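Local coordinates for protein CsuC (PDB 6FJY) that probably acts as a periplasmic chaperone that holds pilus subunits, including the tip adhesin CsuE, before their assembly into archaic Csu pili, at residues 121-124 and 125-129. Numbering follows the deposited sequence.
Sequences FAYG and KGIGS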
ATOM      1  N   PHE A 121       9.863   5.533   0.308  1.00 50.53           N
ATOM      2  CA  PHE A 121      10.790   6.179  -0.614  1.00 51.82           C
ATOM      3  C   PHE A 121      10.272   7.537  -1.055  1.00 45.81           C
ATOM      4  O   PHE A 121       9.114   7.671  -1.445  1.00 43.86           O
ATOM      5  CB  PHE A 121      11.045   5.322  -1.846  1.00 46.10           C
ATOM      6  CG  PHE A 121      11.655   4.002  -1.527  1.00 50.16           C
ATOM      7  CD1 PHE A 121      13.006   3.902  -1.274  1.00 50.78           C
ATOM      8  CD2 PHE A 121      10.880   2.850  -1.496  1.00 41.64           C
ATOM      9  CE1 PHE A 121      13.590   2.676  -0.975  1.00 53.61           C
ATOM     10  CE2 PHE A 121      11.460   1.627  -1.192  1.00 44.61           C
ATOM     11  CZ  PHE A 121      12.816   1.541  -0.941  1.00 44.95           C
ATOM     12  N   ALA A 122      11.161   8.528  -1.047  1.00 51.40           N
ATOM     13  CA  ALA A 122      10.848   9.864  -1.526  1.00 59.19           C
ATOM     14  C   ALA A 122      11.831  10.274  -2.624  1.00 57.94           C
ATOM     15  O   ALA A 122      13.002   9.873  -2.625  1.00 42.92           O
ATOM     16  CB  ALA A 122      10.853  10.870  -0.369  1.00 48.25           C
ATOM     17  N   TYR A 123      11.339  11.072  -3.568  1.00 52.11           N
ATOM     18  CA  TYR A 123      12.032  11.312  -4.824  1.00 62.44           C
ATOM     19  C   TYR A 123      12.303  12.791  -5.022  1.00 61.78           C
ATOM     20  O   TYR A 123      11.416  13.628  -4.826  1.00 43.89           O
ATOM     21  CB  TYR A 123      11.230  10.747  -6.008  1.00 58.02           C
ATOM     22  CG  TYR A 123      11.170   9.246  -5.934  1.00 54.51           C
ATOM     23  CD1 TYR A 123      12.198   8.475  -6.461  1.00 48.29           C
ATOM     24  CD2 TYR A 123      10.117   8.596  -5.283  1.00 54.17           C
ATOM     25  CE1 TYR A 123      12.165   7.097  -6.367  1.00 51.31           C
ATOM     26  CE2 TYR A 123      10.073   7.210  -5.184  1.00 47.29           C
ATOM     27  CZ  TYR A 123      11.103   6.469  -5.710  1.00 43.07           C
ATOM     28  OH  TYR A 123      11.089   5.101  -5.627  1.00 44.61           O
ATOM     29  N   GLY A 124      13.541  13.098  -5.389  1.00 60.70           N
ATOM     30  CA  GLY A 124      13.889  14.407  -5.879  1.00 73.28           C
ATOM     31  C   GLY A 124      13.486  14.576  -7.329  1.00 69.75           C
ATOM     32  O   GLY A 124      12.932  13.679  -7.962  1.00 57.22           O
ATOM     33  N   LYS A 125      13.794  15.756  -7.862  1.00 69.84           N
ATOM     34  CA  LYS A 125      13.332  16.123  -9.191  1.00 77.37           C
ATOM     35  C   LYS A 125      13.940  15.219 -10.248  1.00 64.30           C
ATOM     36  O   LYS A 125      15.116  14.857 -10.176  1.00 55.66           O
ATOM     37  CB  LYS A 125      13.699  17.578  -9.488  1.00 99.68           C
ATOM     38  CG  LYS A 125      13.090  18.575  -8.514  1.00113.62           C
ATOM     39  CD  LYS A 125      11.583  18.378  -8.383  1.00123.95           C
ATOM     40  CE  LYS A 125      10.855  18.698  -9.685  1.00124.76           C
ATOM     41  NZ  LYS A 125       9.385  18.493  -9.556  1.00123.63           N
ATOM     42  N   GLY A 126      13.130  14.851 -11.237  1.00 67.79           N
ATOM     43  CA  GLY A 126      13.640  14.102 -12.367  1.00 66.09           C
ATOM     44  C   GLY A 126      13.700  12.608 -12.182  1.00 56.32           C
ATOM     45  O   GLY A 126      14.333  11.927 -13.002  1.00 45.62           O
ATOM     46  N   ILE A 127      13.109  12.081 -11.106  1.00 67.14           N
ATOM     47  CA  ILE A 127      13.105  10.651 -10.820  1.00 64.05           C
ATOM     48  C   ILE A 127      11.869  10.335  -9.987  1.00 72.69           C
ATOM     49  O   ILE A 127      11.420  11.162  -9.189  1.00 58.95           O
ATOM     50  CB  ILE A 127      14.404  10.233 -10.100  1.00 55.89           C
ATOM     51  CG1 ILE A 127      14.496   8.714  -9.951  1.00 68.49           C
ATOM     52  CG2 ILE A 127      14.502  10.922  -8.739  1.00 55.99           C
ATOM     53  CD1 ILE A 127      15.855   8.248  -9.436  1.00 67.06           C
ATOM     54  N   GLY A 128      11.295   9.145 -10.206  1.00 77.69           N
ATOM     55  CA  GLY A 128      10.075   8.743  -9.538  1.00 81.25           C
ATOM     56  C   GLY A 128      10.074   7.272  -9.161  1.00 74.35           C
ATOM     57  O   GLY A 128      11.050   6.552  -9.372  1.00 58.24           O
ATOM     58  N   SER A 129       8.942   6.848  -8.582  1.00 83.48           N
ATOM     59  CA  SER A 129       8.754   5.461  -8.153  1.00 63.34           C
ATOM     60  C   SER A 129       8.601   4.523  -9.348  1.00 62.21           C
ATOM     61  O   SER A 129       8.937   3.337  -9.256  1.00 57.63           O
ATOM     62  CB  SER A 129       7.512   5.346  -7.270  1.00 72.41           C
ATOM     63  OG  SER A 129       6.338   5.738  -7.984  1.00 60.23           O
TER
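Y123 OH, hydrogen-bonded to E85 OE2 on the neighbouring strand 85-95, also packs against the backbone of S129, with Y123 OH 3.5 Å from S129 CA. The bond to E85 fixes the outer end of the ring. After Y123 the chain doubles back, and the backbone of 128-129 runs over one face of the Y123 ring. G128 CA makes a CH-pi contact with it, 4.0 Å from the centroid of the Y123 ring and 21° off the normal. The G128-S129 peptide continues over the same face, with G128 C above the centre and S129 N nearer the rim. Y123 CG lies anti to its own carbonyl carbon (chi1 -66°), which sends the ring along the returning chain. S129 CB closes on Y123 CE2 at 3.8 Å. At the inner end, I127 O sits 3.2 Å from Y123 CB. I127 CG2 packs on Y123 CD1 at 4.1 Å, with I127 CG1 nearly as close, and I127 CG2 also lies against G124 O at 3.3 Å.

No hydrogen bond joins the two segments. The returning backbone is held by outside partners instead: G128 N bonds to N139 OD1 and S129 N to E13 OE1. The reversal is a type II beta turn from G124 to I127. Its third position is G126, whose positive phi (86°) suits glycine.

The turn follows the end of strand 109-123, probably the G1 strand of the PapD-like N-terminal domain. A strand-end tyrosine here lies under the chain as it leaves this immunoglobulin-like beta sandwich towards helix 133-140.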